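Local coordinates for lipolytic protein G-D-S-L family (Veillonella parvula DSM 2008, PDB 4RW0) that probably hydrolyses ester bonds of lipids or other acylated substrates, acting as a GDSL-type (SGNH) hydrolase, at residues A[86-89]-A[90-94]; A[133-137]-A[138-142]. All coordinates share one frame; numbering follows the deposited sequence.

Interaction 1: residues A[86-89]-A[90-94]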
# COMPACT_ATOMS: atom_id res chain seq x y z
N THR A 86 17.20 1.92 -4.48
CA THR A 86 17.92 1.52 -3.27
C THR A 86 17.45 2.32 -2.03
O THR A 86 17.19 1.73 -0.98
CB THR A 86 19.45 1.62 -3.48
OG1 THR A 86 19.81 0.69 -4.53
CG2 THR A 86 20.15 1.24 -2.18
N TYR A 87 17.32 3.63 -2.17
CA TYR A 87 16.85 4.46 -1.08
C TYR A 87 15.40 4.02 -0.66
O TYR A 87 15.09 3.82 0.54
CB TYR A 87 16.88 5.93 -1.45
CG TYR A 87 16.16 6.74 -0.41
CD1 TYR A 87 16.75 7.01 0.85
CD2 TYR A 87 14.84 7.16 -0.61
CE1 TYR A 87 16.06 7.70 1.83
CE2 TYR A 87 14.14 7.85 0.36
CZ TYR A 87 14.74 8.14 1.58
OH TYR A 87 14.01 8.77 2.60
N VAL A 88 14.53 3.89 -1.67
CA VAL A 88 13.11 3.58 -1.44
C VAL A 88 12.96 2.26 -0.77
O VAL A 88 12.30 2.15 0.30
CB VAL A 88 12.28 3.73 -2.73
CG1 VAL A 88 10.84 3.33 -2.47
CG2 VAL A 88 12.30 5.17 -3.13
N TYR A 89 13.64 1.24 -1.32
CA TYR A 89 13.60 -0.07 -0.72
C TYR A 89 14.13 -0.13 0.72
O TYR A 89 13.49 -0.72 1.59
CB TYR A 89 14.29 -1.14 -1.61
CG TYR A 89 14.50 -2.48 -0.93
CD1 TYR A 89 13.46 -3.35 -0.73
CD2 TYR A 89 15.78 -2.90 -0.53
CE1 TYR A 89 13.63 -4.53 -0.10
CE2 TYR A 89 15.97 -4.10 0.10
CZ TYR A 89 14.90 -4.89 0.31
OH TYR A 89 15.03 -6.09 0.92
N LYS A 90 15.27 0.48 0.95
CA LYS A 90 15.90 0.46 2.29
C LYS A 90 15.01 1.11 3.33
O LYS A 90 14.89 0.62 4.48
CB LYS A 90 17.24 1.23 2.29
CG LYS A 90 18.52 0.40 2.16
CD LYS A 90 18.34 -0.96 1.47
CE LYS A 90 19.57 -1.39 0.65
NZ LYS A 90 20.88 -0.96 1.24
N THR A 91 14.38 2.22 2.94
CA THR A 91 13.57 2.97 3.89
C THR A 91 12.29 2.17 4.17
O THR A 91 11.82 2.15 5.32
CB THR A 91 13.33 4.34 3.36
OG1 THR A 91 14.57 4.91 2.91
CG2 THR A 91 12.64 5.19 4.33
N LEU A 92 11.71 1.52 3.15
CA LEU A 92 10.55 0.64 3.38
C LEU A 92 10.86 -0.51 4.31
O LEU A 92 10.10 -0.83 5.22
CB LEU A 92 10.05 0.10 2.04
CG LEU A 92 9.22 1.14 1.24
CD1 LEU A 92 8.96 0.61 -0.17
CD2 LEU A 92 7.87 1.41 1.94
N VAL A 93 12.03 -1.14 4.15
CA VAL A 93 12.42 -2.16 5.11
C VAL A 93 12.46 -1.68 6.57
O VAL A 93 11.96 -2.37 7.47
CB VAL A 93 13.81 -2.77 4.72
CG1 VAL A 93 14.29 -3.64 5.83
CG2 VAL A 93 13.70 -3.55 3.42
N LYS A 94 12.95 -0.47 6.79
CA LYS A 94 12.92 0.16 8.11
C LYS A 94 11.51 0.29 8.64
O LYS A 94 11.18 -0.08 9.76
CB LYS A 94 13.56 1.53 8.02
CG LYS A 94 15.05 1.43 8.23
CD LYS A 94 15.86 2.61 7.67
CE LYS A 94 15.51 3.99 8.23
NZ LYS A 94 16.43 5.02 7.67
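Tyr87 O takes two bonds from one residue a helical turn further on: Thr91 N donates to it, and Thr91 OG1 donates at 2.7 Å from Tyr87 O. The two donors reach the oxygen from opposite faces of the carbonyl plane, the hydroxyl tilted 32° out of it. The first torsion of Thr91 explains this, since it sets OG1 anti to the residue's own carbonyl carbon (chi1 -48°) and turns it back along the helix. The hydroxyl also lies over a face of the Tyr87 ring, displaced toward the rim, with OG1 3.3 Å from Tyr87 CE1. This buried side chain therefore has its proton committed to the backbone.

A second ring, two residues on, is met in a similar way: Val93 CG2 sits over a face of Tyr89, 3.9 Å from the ring centroid and 24° off the normal, a CH-pi contact that is nearest at the hydroxyl-bearing end of the ring, where CZ of Tyr89 is 3.6 Å from CG2 of Val93. Val88 and Leu92 lie side by side, touching through Val88 CG1 and Leu92 CD1 at 4.0 Å. Lys90, bent along its chain, lays CE 3.9 Å from Thr86 CG2.

Regular i to i+4 backbone bonds, such as Val93 N to Tyr89 O at 3.0 Å, show an unbroken helix, so these are side-chain contacts within the early turns of helix 85-100. The faces diverge: Thr91 and Leu92 meet helix 48-59 through Val48, Tyr87 and Val88 touch Asp78 of helix 76-80, while Tyr89 and Val93 rest on Tyr134 of helix 120-138.

Interaction 2: residues A[133-137]-A[138-142]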
# COMPACT_ATOMS: atom_id res chain seq x y z
N ALA A 133 11.00 -10.25 -2.78
CA ALA A 133 12.12 -11.12 -2.31
C ALA A 133 12.24 -11.06 -0.79
O ALA A 133 12.31 -12.09 -0.12
CB ALA A 133 13.40 -10.71 -2.97
N TYR A 134 12.17 -9.85 -0.24
CA TYR A 134 12.16 -9.69 1.22
C TYR A 134 10.99 -10.42 1.88
O TYR A 134 11.15 -11.06 2.92
CB TYR A 134 12.20 -8.16 1.57
CG TYR A 134 12.26 -7.84 3.04
CD1 TYR A 134 11.12 -7.82 3.82
CD2 TYR A 134 13.47 -7.58 3.65
CE1 TYR A 134 11.19 -7.54 5.17
CE2 TYR A 134 13.56 -7.35 5.01
CZ TYR A 134 12.43 -7.30 5.77
OH TYR A 134 12.55 -7.03 7.10
N ALA A 135 9.79 -10.30 1.32
CA ALA A 135 8.63 -10.86 1.93
C ALA A 135 8.68 -12.38 1.89
O ALA A 135 8.19 -13.04 2.80
CB ALA A 135 7.40 -10.41 1.19
N ALA A 136 9.15 -12.93 0.78
CA ALA A 136 9.29 -14.39 0.65
C ALA A 136 10.26 -14.90 1.74
O ALA A 136 9.96 -15.83 2.47
CB ALA A 136 9.78 -14.77 -0.74
N GLU A 137 11.38 -14.22 1.89
CA GLU A 137 12.39 -14.56 2.90
C GLU A 137 11.83 -14.54 4.32
O GLU A 137 12.13 -15.43 5.13
CB GLU A 137 13.58 -13.63 2.75
CG GLU A 137 14.40 -13.43 4.01
CD GLU A 137 15.75 -14.12 3.96
OE1 GLU A 137 16.77 -13.44 4.23
OE2 GLU A 137 15.78 -15.34 3.65
N HIS A 138 11.00 -13.56 4.63
CA HIS A 138 10.47 -13.39 5.98
C HIS A 138 9.04 -13.83 6.17
O HIS A 138 8.46 -13.58 7.21
CB HIS A 138 10.58 -11.94 6.38
CG HIS A 138 11.98 -11.43 6.41
ND1 HIS A 138 12.85 -11.74 7.43
CD2 HIS A 138 12.67 -10.64 5.56
CE1 HIS A 138 14.01 -11.15 7.21
NE2 HIS A 138 13.93 -10.48 6.08
N ASN A 139 8.45 -14.50 5.18
CA ASN A 139 7.09 -14.99 5.26
C ASN A 139 6.04 -13.88 5.56
O ASN A 139 5.15 -14.04 6.36
CB ASN A 139 7.04 -16.16 6.25
CG ASN A 139 8.17 -17.19 6.00
OD1 ASN A 139 8.35 -17.67 4.89
ND2 ASN A 139 8.95 -17.48 7.05
N ILE A 140 6.16 -12.78 4.86
CA ILE A 140 5.23 -11.64 4.99
C ILE A 140 4.30 -11.66 3.81
O ILE A 140 4.75 -11.77 2.70
CB ILE A 140 6.01 -10.33 4.95
CG1 ILE A 140 6.89 -10.24 6.21
CG2 ILE A 140 5.10 -9.11 4.84
CD1 ILE A 140 7.97 -9.21 6.05
N LYS A 141 3.01 -11.50 4.05
CA LYS A 141 2.06 -11.39 2.94
C LYS A 141 2.20 -10.14 2.10
O LYS A 141 2.49 -9.09 2.63
CB LYS A 141 0.66 -11.52 3.47
CG LYS A 141 0.25 -12.98 3.47
CD LYS A 141 -1.08 -13.12 4.13
CE LYS A 141 -0.91 -13.18 5.63
NZ LYS A 141 -0.78 -14.60 6.05
N VAL A 142 2.05 -10.30 0.79
CA VAL A 142 2.17 -9.25 -0.19
C VAL A 142 0.84 -9.07 -0.98
O VAL A 142 0.20 -10.03 -1.38
CB VAL A 142 3.29 -9.56 -1.19
CG1 VAL A 142 3.26 -8.60 -2.35
CG2 VAL A 142 4.62 -9.47 -0.50
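Ala135 and Ile140 approach to 4.6 Å between CA atoms where helix 120-138 ends and the chain turns toward strand 141-143. Asn139 has positive phi (57°), and Ile140 N donates to Ala135 O at 2.9 Å; with a weak bond from Asn139 N to Ala136 O, this makes a Schellman motif. His138 N still keeps the helical bond to Tyr134 O.

Tyr134 and His138 carry the aromatic part. Their planes meet at 43°, so the pair is neither a stack nor edge-to-face; His138 CD2 stands over the centre of the phenol ring, and NE2 is 3.3 Å from Tyr134 CE2. With CG beside its own backbone N (chi1 -61°), the imidazole folds back over the last turn. Glu137 CG covers its other face, 3.7 Å from the His138 centroid, sandwiching the imidazole between a methylene and a phenol. Obliquely to the tyrosine ring, Ile140 CD1 reaches Tyr134 CE1 at 3.7 Å. The buried Ala135 meets Val142 through CB of the first and CG2 of the second at 3.4 Å, tighter than usual for two carbons. Replacing Tyr134 by an alanine is likely to take away the ring packed against one face of His138, setting the imidazole freer to turn, and to strip Ile140 CD1 of its aromatic neighbour.

The contact makes the helix-to-strand turn of a beta-alpha-beta unit, continued by backbone bonds of Lys141 with Ile107. Chemically, the amides of His138 and Ile140 are held by carbonyls of the last helical turn, that of Asn139 only weakly, and the nearby Glu137 carboxylate, although not paired with His138, could favour a protonated imidazole.

Overall arrangement
From the N terminus, interaction 1 comes first, within the early turns of helix 85-100; the chain then passes through strand 104-108 and helix 120-138 before interaction 2 turns it into strand 141-143. The two are in series, neither nesting nor crossing, and each is local: residues 86-94 stay helical, whereas 133-142 close the turn from a helix to an outermost strand of the parallel sheet. Their centres lie about 15 Å apart, yet they touch where Tyr89 OH comes 3.5 Å from Tyr134 CD2 and Val93 CG1 packs on the same ring. Tyr134 thus joins helix 85-100 to the end of helix 120-138, both within the GDSL family region.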